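PDB 3DXL: long form salivary protein D7L1 from Aedes aegypti, which binds and sequesters host biogenic amines and cysteinyl and other leukotrienes, easing blood feeding by female mosquitoes, and shows vasodilating activity. Local coordinates for residues Glu155-Lys160 with Thr190-Lys195; Arg176-Leu181 with Ala263-Glu268; Ile197-Lys202 with Lys212-Leu217. One frame throughout, in Å; residues are numbered along the deposited sequence.

Contact 1: residues Glu155-Lys160 with Thr190-Lys195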
loop_
_atom_site.group_PDB
_atom_site.type_symbol
_atom_site.label_atom_id
_atom_site.label_comp_id
_atom_site.label_asym_id
_atom_site.label_seq_id
_atom_site.Cartn_x
_atom_site.Cartn_y
_atom_site.Cartn_z
ATOM N N GLU A 155 -3.952 -11.347 -8.158
ATOM C CA GLU A 155 -4.437 -11.554 -9.520
ATOM C C GLU A 155 -3.798 -10.608 -10.515
ATOM O O GLU A 155 -3.486 -11.007 -11.632
ATOM C CB GLU A 155 -5.950 -11.479 -9.575
ATOM C CG GLU A 155 -6.577 -12.639 -8.859
ATOM C CD GLU A 155 -8.075 -12.673 -8.967
ATOM O OE1 GLU A 155 -8.662 -11.850 -9.710
ATOM O OE2 GLU A 155 -8.669 -13.547 -8.304
ATOM N N PHE A 156 -3.603 -9.347 -10.124
ATOM C CA PHE A 156 -2.889 -8.399 -10.976
ATOM C C PHE A 156 -1.524 -8.965 -11.390
ATOM O O PHE A 156 -1.181 -8.956 -12.573
ATOM C CB PHE A 156 -2.744 -7.039 -10.270
ATOM C CG PHE A 156 -1.612 -6.192 -10.810
ATOM C CD1 PHE A 156 -1.687 -5.609 -12.076
ATOM C CD2 PHE A 156 -0.456 -6.014 -10.063
ATOM C CE1 PHE A 156 -0.617 -4.875 -12.575
ATOM C CE2 PHE A 156 0.610 -5.261 -10.557
ATOM C CZ PHE A 156 0.526 -4.697 -11.814
ATOM N N CYS A 157 -0.757 -9.456 -10.417
ATOM C CA CYS A 157 0.565 -10.000 -10.702
ATOM C C CYS A 157 0.466 -11.277 -11.540
ATOM O O CYS A 157 1.188 -11.438 -12.540
ATOM C CB CYS A 157 1.322 -10.277 -9.407
ATOM S SG CYS A 157 1.699 -8.788 -8.448
ATOM N N GLU A 158 -0.434 -12.172 -11.141
ATOM C CA GLU A 158 -0.638 -13.428 -11.874
ATOM C C GLU A 158 -0.929 -13.151 -13.343
ATOM O O GLU A 158 -0.406 -13.837 -14.226
ATOM C CB GLU A 158 -1.823 -14.179 -11.303
ATOM C CG GLU A 158 -1.581 -14.819 -9.967
ATOM C CD GLU A 158 -2.817 -15.508 -9.437
ATOM O OE1 GLU A 158 -3.927 -15.239 -9.931
ATOM O OE2 GLU A 158 -2.684 -16.334 -8.519
ATOM N N ASN A 159 -1.777 -12.155 -13.609
ATOM C CA ASN A 159 -2.179 -11.877 -14.982
ATOM C C ASN A 159 -1.045 -11.291 -15.811
ATOM O O ASN A 159 -0.993 -11.500 -17.022
ATOM C CB ASN A 159 -3.405 -10.973 -15.010
ATOM C CG ASN A 159 -4.646 -11.645 -14.465
ATOM O OD1 ASN A 159 -4.680 -12.869 -14.267
ATOM N ND2 ASN A 159 -5.686 -10.859 -14.235
ATOM N N LYS A 160 -0.130 -10.584 -15.160
ATOM C CA LYS A 160 1.033 -10.030 -15.820
ATOM C C LYS A 160 2.040 -11.116 -16.196
ATOM O O LYS A 160 2.587 -11.117 -17.298
ATOM C CB LYS A 160 1.668 -8.995 -14.890
ATOM C CG LYS A 160 2.860 -8.259 -15.416
ATOM C CD LYS A 160 3.225 -7.129 -14.467
ATOM C CE LYS A 160 4.509 -6.452 -14.895
ATOM N NZ LYS A 160 4.928 -5.461 -13.874
ATOM N N THR A 190 6.955 -12.961 -7.864
ATOM C CA THR A 190 6.932 -12.906 -6.413
ATOM C C THR A 190 7.368 -11.523 -5.933
ATOM O O THR A 190 6.839 -11.023 -4.945
ATOM C CB THR A 190 7.796 -14.031 -5.823
ATOM O OG1 THR A 190 7.248 -15.304 -6.216
ATOM C CG2 THR A 190 7.821 -13.978 -4.326
ATOM N N ASP A 191 8.302 -10.898 -6.647
ATOM C CA ASP A 191 8.645 -9.496 -6.383
ATOM C C ASP A 191 7.416 -8.586 -6.541
ATOM O O ASP A 191 7.167 -7.708 -5.701
ATOM C CB ASP A 191 9.800 -9.051 -7.289
ATOM C CG ASP A 191 10.373 -7.706 -6.884
ATOM O OD1 ASP A 191 10.794 -7.554 -5.716
ATOM O OD2 ASP A 191 10.387 -6.810 -7.737
ATOM N N CYS A 192 6.646 -8.800 -7.602
ATOM C CA CYS A 192 5.402 -8.048 -7.828
ATOM C C CYS A 192 4.459 -8.181 -6.638
ATOM O O CYS A 192 3.925 -7.179 -6.144
ATOM C CB CYS A 192 4.727 -8.534 -9.117
ATOM S SG CYS A 192 3.139 -7.761 -9.561
ATOM N N VAL A 193 4.274 -9.405 -6.150
ATOM C CA VAL A 193 3.331 -9.647 -5.056
ATOM C C VAL A 193 3.850 -9.071 -3.732
ATOM O O VAL A 193 3.127 -8.351 -3.040
ATOM C CB VAL A 193 3.011 -11.148 -4.900
ATOM C CG1 VAL A 193 2.141 -11.387 -3.682
ATOM C CG2 VAL A 193 2.328 -11.678 -6.152
ATOM N N MET A 194 5.096 -9.389 -3.390
ATOM C CA MET A 194 5.672 -8.951 -2.113
ATOM C C MET A 194 5.766 -7.429 -2.000
ATOM O O MET A 194 5.574 -6.872 -0.922
ATOM C CB MET A 194 7.046 -9.589 -1.892
ATOM C CG MET A 194 7.012 -11.104 -1.762
ATOM S SD MET A 194 6.390 -11.717 -0.178
ATOM C CE MET A 194 7.839 -11.501 0.875
ATOM N N LYS A 195 6.060 -6.760 -3.113
ATOM C CA LYS A 195 6.058 -5.299 -3.107
ATOM C C LYS A 195 4.633 -4.757 -3.080
ATOM O O LYS A 195 4.356 -3.745 -2.434
ATOM C CB LYS A 195 6.853 -4.745 -4.289
ATOM C CG LYS A 195 8.337 -4.902 -4.073
ATOM C CD LYS A 195 9.139 -4.444 -5.262
ATOM C CE LYS A 195 10.623 -4.503 -4.969
ATOM N NZ LYS A 195 11.414 -4.521 -6.222
#
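The disulfide Cys157–Cys192 ties helix 153-161 to helix 184-196 in the C-terminal odorant-binding-protein-like domain. SG of Cys157 meets SG of Cys192 at 2.1 Å, with a torsion of -83° about the S–S bond, and the bridge spans two nearly antiparallel helix segments whose axes come within 9.1 Å of each other at 164°. The two cysteines reach the bond differently. Cys157 turns SG back beside its own backbone N, whereas Cys192 sends SG out opposite its N, and the CA atoms of Cys157 and Cys192 end up 6.0 Å apart. Helices stapled by disulfides are a hallmark of the PBP/GOBP family, and this one lies in the half that takes biogenic amines. Phe156 adds a sulfur-aromatic contact: its CE2 lies 3.7 Å from SG of Cys192, which approaches the ring obliquely, 56° off its normal. Alongside the bridge, CG2 of Val193 packs on CB of Cys157 at 3.7 Å, and beyond it Val193 touches Phe154. Glu158, the residue after Cys157, is a noradrenaline-binding residue that pairs with Arg176 and touches His189, another binding residue, while Cys157 also packs on His189.

Contact 2: residues Arg176-Leu181 with Ala263-Glu268. With TRS (2-amino-2-hydroxymethyl-propane-1,3-diol), chain C.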
loop_
_atom_site.group_PDB
_atom_site.type_symbol
_atom_site.label_atom_id
_atom_site.label_comp_id
_atom_site.label_asym_id
_atom_site.label_seq_id
_atom_site.Cartn_x
_atom_site.Cartn_y
_atom_site.Cartn_z
ATOM N N ARG A 176 -0.490 -21.194 -6.531
ATOM C CA ARG A 176 -1.523 -20.872 -5.551
ATOM C C ARG A 176 -1.543 -21.862 -4.396
ATOM O O ARG A 176 -2.153 -21.593 -3.362
ATOM C CB ARG A 176 -2.899 -20.801 -6.201
ATOM C CG ARG A 176 -3.083 -19.612 -7.120
ATOM C CD ARG A 176 -4.519 -19.525 -7.552
ATOM N NE ARG A 176 -4.761 -18.378 -8.425
ATOM C CZ ARG A 176 -5.949 -18.058 -8.924
ATOM N NH1 ARG A 176 -7.019 -18.790 -8.632
ATOM N NH2 ARG A 176 -6.070 -16.996 -9.711
ATOM N N GLN A 177 -0.873 -22.998 -4.581
ATOM C CA GLN A 177 -0.720 -23.996 -3.514
ATOM C C GLN A 177 0.629 -23.872 -2.798
ATOM O O GLN A 177 1.091 -24.807 -2.127
ATOM C CB GLN A 177 -0.939 -25.412 -4.061
ATOM C CG GLN A 177 -2.351 -25.654 -4.582
ATOM C CD GLN A 177 -2.545 -27.058 -5.103
ATOM O OE1 GLN A 177 -2.744 -27.999 -4.331
ATOM N NE2 GLN A 177 -2.483 -27.211 -6.417
ATOM N N TYR A 178 1.253 -22.705 -2.936
ATOM C CA TYR A 178 2.497 -22.377 -2.215
ATOM C C TYR A 178 3.714 -23.200 -2.640
ATOM O O TYR A 178 4.657 -23.353 -1.878
ATOM C CB TYR A 178 2.302 -22.416 -0.685
ATOM C CG TYR A 178 1.455 -21.269 -0.177
ATOM C CD1 TYR A 178 2.011 -20.002 0.031
ATOM C CD2 TYR A 178 0.102 -21.441 0.080
ATOM C CE1 TYR A 178 1.241 -18.944 0.483
ATOM C CE2 TYR A 178 -0.689 -20.385 0.531
ATOM C CZ TYR A 178 -0.103 -19.133 0.744
ATOM O OH TYR A 178 -0.848 -18.056 1.200
ATOM N N THR A 179 3.701 -23.715 -3.864
ATOM C CA THR A 179 4.910 -24.286 -4.444
ATOM C C THR A 179 5.863 -23.149 -4.799
ATOM O O THR A 179 5.488 -22.199 -5.497
ATOM C CB THR A 179 4.592 -25.149 -5.673
ATOM O OG1 THR A 179 3.916 -26.321 -5.222
ATOM C CG2 THR A 179 5.852 -25.570 -6.404
ATOM N N VAL A 180 7.088 -23.241 -4.306
ATOM C CA VAL A 180 8.106 -22.231 -4.566
ATOM C C VAL A 180 8.920 -22.616 -5.797
ATOM O O VAL A 180 9.811 -23.463 -5.724
ATOM C CB VAL A 180 9.039 -22.043 -3.352
ATOM C CG1 VAL A 180 10.068 -20.956 -3.649
ATOM C CG2 VAL A 180 8.242 -21.687 -2.083
ATOM N N LEU A 181 8.587 -22.021 -6.934
ATOM C CA LEU A 181 9.334 -22.232 -8.165
ATOM C C LEU A 181 10.685 -21.505 -8.124
ATOM O O LEU A 181 10.893 -20.606 -7.297
ATOM C CB LEU A 181 8.499 -21.819 -9.382
ATOM C CG LEU A 181 7.121 -22.484 -9.510
ATOM C CD1 LEU A 181 6.356 -21.896 -10.676
ATOM C CD2 LEU A 181 7.246 -24.004 -9.681
ATOM N N ALA A 263 -2.012 -15.901 7.098
ATOM C CA ALA A 263 -1.904 -14.449 7.050
ATOM C C ALA A 263 -1.897 -13.930 5.607
ATOM O O ALA A 263 -2.542 -12.926 5.284
ATOM C CB ALA A 263 -0.659 -14.014 7.773
ATOM N N PHE A 264 -1.148 -14.614 4.751
ATOM C CA PHE A 264 -0.958 -14.232 3.347
ATOM C C PHE A 264 -2.271 -14.416 2.588
ATOM O O PHE A 264 -2.654 -13.569 1.785
ATOM C CB PHE A 264 0.138 -15.126 2.761
ATOM C CG PHE A 264 0.940 -14.538 1.619
ATOM C CD1 PHE A 264 1.710 -13.396 1.796
ATOM C CD2 PHE A 264 1.021 -15.207 0.395
ATOM C CE1 PHE A 264 2.508 -12.918 0.763
ATOM C CE2 PHE A 264 1.821 -14.722 -0.641
ATOM C CZ PHE A 264 2.561 -13.571 -0.442
ATOM N N ASP A 265 -2.974 -15.512 2.864
ATOM C CA ASP A 265 -4.285 -15.739 2.261
ATOM C C ASP A 265 -5.252 -14.611 2.616
ATOM O O ASP A 265 -5.978 -14.099 1.760
ATOM C CB ASP A 265 -4.911 -17.064 2.724
ATOM C CG ASP A 265 -4.314 -18.289 2.050
ATOM O OD1 ASP A 265 -3.490 -18.178 1.120
ATOM O OD2 ASP A 265 -4.695 -19.389 2.491
ATOM N N TYR A 266 -5.286 -14.224 3.887
ATOM C CA TYR A 266 -6.210 -13.165 4.291
ATOM C C TYR A 266 -5.797 -11.808 3.707
ATOM O O TYR A 266 -6.656 -11.003 3.323
ATOM C CB TYR A 266 -6.328 -13.093 5.810
ATOM C CG TYR A 266 -7.426 -12.178 6.329
ATOM C CD1 TYR A 266 -8.695 -12.159 5.744
ATOM C CD2 TYR A 266 -7.199 -11.356 7.439
ATOM C CE1 TYR A 266 -9.698 -11.332 6.241
ATOM C CE2 TYR A 266 -8.203 -10.538 7.941
ATOM C CZ TYR A 266 -9.443 -10.534 7.340
ATOM O OH TYR A 266 -10.449 -9.742 7.833
ATOM N N ARG A 267 -4.491 -11.578 3.592
ATOM C CA ARG A 267 -4.019 -10.376 2.916
ATOM C C ARG A 267 -4.488 -10.337 1.467
ATOM O O ARG A 267 -4.890 -9.270 0.983
ATOM C CB ARG A 267 -2.502 -10.234 3.009
ATOM C CG ARG A 267 -1.962 -8.956 2.337
ATOM C CD ARG A 267 -2.629 -7.695 2.889
ATOM N NE ARG A 267 -2.117 -6.449 2.323
ATOM C CZ ARG A 267 -1.053 -5.797 2.781
ATOM N NH1 ARG A 267 -0.336 -6.290 3.792
ATOM N NH2 ARG A 267 -0.712 -4.631 2.235
ATOM N N GLU A 268 -4.447 -11.472 0.768
ATOM C CA GLU A 268 -4.938 -11.488 -0.611
ATOM C C GLU A 268 -6.404 -11.045 -0.669
ATOM O O GLU A 268 -6.791 -10.257 -1.539
ATOM C CB GLU A 268 -4.769 -12.872 -1.248
ATOM C CG GLU A 268 -5.146 -12.927 -2.745
ATOM C CD GLU A 268 -6.648 -13.074 -3.028
ATOM O OE1 GLU A 268 -7.361 -13.704 -2.221
ATOM O OE2 GLU A 268 -7.111 -12.560 -4.075
HETATM C C TRS C . -3.080 -17.711 -2.418
HETATM C C1 TRS C . -3.410 -17.809 -3.909
HETATM C C2 TRS C . -3.932 -16.638 -1.748
HETATM C C3 TRS C . -1.599 -17.408 -2.216
HETATM N N TRS C . -3.388 -19.004 -1.786
HETATM O O1 TRS C . -3.044 -16.632 -4.601
HETATM O O2 TRS C . -5.297 -16.973 -1.873
HETATM O O3 TRS C . -0.828 -18.481 -2.713
#
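Tyr178 reaches from the loop after helix 172-175 to Phe264 and Asp265 of helix 257-271, at the amine site of the C-terminal domain. Its positive phi makes it the C-prime residue of the Schellman motif that ends the short helix. From CB the side chain turns beside its own backbone N (chi1 -71°), which sends the ring toward the helix. Along one edge, CE1 of Tyr178 packs against CD2 of Phe264 at 3.7 Å; on the other, CE2 of Tyr178 passes 3.6 Å from OD1 of Asp265. Over one face, 3.6 Å above the plane of the Tyr178 ring and offset toward the rim, sits O3 of a bound Tris molecule, probably from the crystallisation liquor. At the tip, OH touches CB of Phe264 and lies at the edge of that ring, in its plane. OH of Tyr178 donates to OD1 of Asp265 at 2.6 Å, arriving from above the carboxylate plane, 50° out of it. OD1 of Asp265 also accepts from the Tris N at 3.0 Å, and that amine donates a second bond to the carbonyl O of Arg176. Arg176, Asp265 and Glu268 all bind noradrenaline. One carboxylate oxygen thus accepts hydrogen bonds from both the phenol OH and the Tris amine, consistent with Tris partly mimicking a biogenic amine; the Tyr178 bond would be expected to restrain OD1.

Contact 3: residues Ile197-Lys202 with Lys212-Leu217; sequences IRYITK and KRDFKL
Tyr199 and Asp214 carry the contact between the loop after helix 184-196 and helix 208-217. The hydrogen bond comes first: OH of Tyr199 donates to OD2 of Asp214 at 2.6 Å, and OD2 accepts with its anti lone pair, the one away from OD1. OD2 of Asp214 lies at the edge of the phenol ring and in its plane, also 3.2 Å from CE1 of Tyr199, while the carboxylate itself is turned 54° from the ring. Asp214 CG folds beside its own backbone N (chi1 -76°), and CB of Asp214 passes 3.4 Å from OH of Tyr199.

Packing covers one face of the phenol. CD1 of Ile197, two residues earlier in the loop, sits 3.5 Å above the plane of the Tyr199 ring and over its centre, a CH-pi contact within the turn. Ile197 also touches Phe264 and Arg267 of helix 257-271, and Tyr199 itself touches Met194, Glu210 and Val211, so the tyrosine packs against helices 184-196 and 208-217, and Ile197 connects it to helix 257-271.

Salt bridges make up the third kind. OD2 of Asp214 also pairs with NH1 of Arg267, and OD1 with NH2 of Arg270, which brings two arginines to one carboxylate. Nearby, Arg267 has a second acidic partner in Glu210.

Asp214 is buried, yet a phenol and two guanidinium groups surround its oxygens. Such company would be expected to stabilise the negative charge and keep the carboxylate ionised, making it a polar junction of loop and two helices in the domain core.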
loop_
_atom_site.group_PDB
_atom_site.type_symbol
_atom_site.label_atom_id
_atom_site.label_comp_id
_atom_site.label_asym_id
_atom_site.label_seq_id
_atom_site.Cartn_x
_atom_site.Cartn_y
_atom_site.Cartn_z
ATOM N N ILE A 197 2.014 -5.972 -1.606
ATOM C CA ILE A 197 1.470 -6.016 -0.249
ATOM C C ILE A 197 2.430 -5.430 0.776
ATOM O O ILE A 197 2.202 -5.540 1.978
ATOM C CB ILE A 197 1.031 -7.428 0.155
ATOM C CG1 ILE A 197 2.255 -8.385 0.173
ATOM C CG2 ILE A 197 -0.117 -7.849 -0.763
ATOM C CD1 ILE A 197 1.980 -9.790 0.657
ATOM N N ARG A 198 3.500 -4.814 0.272
ATOM C CA ARG A 198 4.387 -3.963 1.076
ATOM C C ARG A 198 5.245 -4.729 2.088
ATOM O O ARG A 198 5.780 -4.155 3.027
ATOM C CB ARG A 198 3.596 -2.812 1.735
ATOM C CG ARG A 198 3.390 -1.584 0.836
ATOM C CD ARG A 198 2.399 -1.817 -0.305
ATOM N NE ARG A 198 2.166 -0.593 -1.072
ATOM C CZ ARG A 198 1.359 -0.488 -2.119
ATOM N NH1 ARG A 198 0.681 -1.535 -2.574
ATOM N NH2 ARG A 198 1.230 0.683 -2.736
ATOM N N TYR A 199 5.391 -6.039 1.883
ATOM C CA TYR A 199 6.346 -6.822 2.684
ATOM C C TYR A 199 7.777 -6.454 2.308
ATOM O O TYR A 199 8.678 -6.580 3.131
ATOM C CB TYR A 199 6.160 -8.323 2.483
ATOM C CG TYR A 199 4.935 -8.925 3.112
ATOM C CD1 TYR A 199 3.919 -8.143 3.649
ATOM C CD2 TYR A 199 4.781 -10.307 3.127
ATOM C CE1 TYR A 199 2.799 -8.722 4.195
ATOM C CE2 TYR A 199 3.674 -10.892 3.662
ATOM C CZ TYR A 199 2.680 -10.111 4.198
ATOM O OH TYR A 199 1.560 -10.698 4.715
ATOM N N ILE A 200 7.958 -6.009 1.062
ATOM C CA ILE A 200 9.233 -5.530 0.543
ATOM C C ILE A 200 9.007 -4.117 0.028
ATOM O O ILE A 200 8.019 -3.854 -0.656
ATOM C CB ILE A 200 9.756 -6.437 -0.613
ATOM C CG1 ILE A 200 9.946 -7.887 -0.132
ATOM C CG2 ILE A 200 11.036 -5.883 -1.240
ATOM C CD1 ILE A 200 11.135 -8.131 0.795
ATOM N N THR A 201 9.912 -3.210 0.390
ATOM C CA THR A 201 9.828 -1.798 -0.025
ATOM C C THR A 201 10.295 -1.593 -1.470
ATOM O O THR A 201 10.846 -2.494 -2.096
ATOM C CB THR A 201 10.692 -0.902 0.897
ATOM O OG1 THR A 201 12.071 -1.207 0.689
ATOM C CG2 THR A 201 10.328 -1.108 2.361
ATOM N N LYS A 202 10.115 -0.369 -1.977
ATOM C CA LYS A 202 10.611 0.013 -3.310
ATOM C C LYS A 202 12.123 -0.206 -3.517
ATOM O O LYS A 202 12.564 -0.484 -4.635
ATOM C CB LYS A 202 10.231 1.467 -3.633
ATOM C CG LYS A 202 10.971 2.519 -2.803
ATOM C CD LYS A 202 10.697 3.937 -3.293
ATOM C CE LYS A 202 11.614 4.941 -2.613
ATOM N NZ LYS A 202 11.364 6.343 -3.064
ATOM N N LYS A 212 4.176 -8.515 10.196
ATOM C CA LYS A 212 3.587 -8.647 11.524
ATOM C C LYS A 212 2.136 -8.196 11.555
ATOM O O LYS A 212 1.302 -8.817 12.203
ATOM C CB LYS A 212 4.390 -7.866 12.565
ATOM C CG LYS A 212 5.726 -8.512 12.904
ATOM C CD LYS A 212 6.607 -7.586 13.741
ATOM C CE LYS A 212 5.973 -7.279 15.083
ATOM N NZ LYS A 212 6.854 -6.406 15.920
ATOM N N ARG A 213 1.845 -7.093 10.856
ATOM C CA ARG A 213 0.504 -6.552 10.771
ATOM C C ARG A 213 -0.465 -7.636 10.295
ATOM O O ARG A 213 -1.540 -7.807 10.848
ATOM C CB ARG A 213 0.493 -5.357 9.808
ATOM C CG ARG A 213 -0.815 -4.595 9.746
ATOM C CD ARG A 213 -0.742 -3.457 8.730
ATOM N NE ARG A 213 -1.717 -2.407 9.052
ATOM C CZ ARG A 213 -2.995 -2.426 8.693
ATOM N NH1 ARG A 213 -3.474 -3.428 7.964
ATOM N NH2 ARG A 213 -3.804 -1.436 9.045
ATOM N N ASP A 214 -0.064 -8.353 9.251
ATOM C CA ASP A 214 -0.918 -9.394 8.682
ATOM C C ASP A 214 -1.071 -10.630 9.579
ATOM O O ASP A 214 -2.134 -11.239 9.607
ATOM C CB ASP A 214 -0.433 -9.781 7.292
ATOM C CG ASP A 214 -0.800 -8.744 6.241
ATOM O OD1 ASP A 214 -1.613 -7.828 6.533
ATOM O OD2 ASP A 214 -0.272 -8.855 5.113
ATOM N N PHE A 215 -0.026 -10.968 10.336
ATOM C CA PHE A 215 -0.154 -12.015 11.359
ATOM C C PHE A 215 -1.155 -11.626 12.442
ATOM O O PHE A 215 -2.013 -12.427 12.832
ATOM C CB PHE A 215 1.193 -12.338 12.010
ATOM C CG PHE A 215 1.956 -13.452 11.335
ATOM C CD1 PHE A 215 2.236 -13.397 9.975
ATOM C CD2 PHE A 215 2.435 -14.528 12.075
ATOM C CE1 PHE A 215 2.953 -14.413 9.355
ATOM C CE2 PHE A 215 3.155 -15.553 11.457
ATOM C CZ PHE A 215 3.419 -15.483 10.101
ATOM N N LYS A 216 -1.064 -10.380 12.917
ATOM C CA LYS A 216 -1.962 -9.943 13.969
ATOM C C LYS A 216 -3.411 -9.945 13.503
ATOM O O LYS A 216 -4.316 -10.273 14.269
ATOM C CB LYS A 216 -1.542 -8.580 14.515
ATOM C CG LYS A 216 -0.229 -8.643 15.279
ATOM C CD LYS A 216 0.188 -7.307 15.855
ATOM C CE LYS A 216 1.527 -7.435 16.578
ATOM N NZ LYS A 216 2.081 -6.106 16.966
ATOM N N LEU A 217 -3.625 -9.634 12.223
ATOM C CA LEU A 217 -4.974 -9.641 11.660
ATOM C C LEU A 217 -5.599 -11.031 11.534
ATOM O O LEU A 217 -6.818 -11.147 11.428
ATOM C CB LEU A 217 -5.021 -8.905 10.316
ATOM C CG LEU A 217 -4.973 -7.384 10.479
ATOM C CD1 LEU A 217 -4.612 -6.712 9.167
ATOM C CD2 LEU A 217 -6.286 -6.840 11.048
#

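How the contacts relate
Following the chain from its N terminus, the first segment met is on helix 153-161, and contact 1 closes a loop of 29 residues when the chain reaches helix 184-196. Segment 176-181 lies inside that loop, but its partner 263-268 comes much later, so contacts 1 and 2 cross. Contact 3 follows contact 1 in series, joining the turn after helix 184-196 to helix 208-217, and falls wholly within the long span between the two halves of contact 2. Helix 257-271 reaches the other two contacts: Phe264 packs on Val193, and Arg267 pairs with Asp214. Contacts 1 and 2 both hold residues of the amine site, while contact 3 ties helix 208-217 into the same bundle.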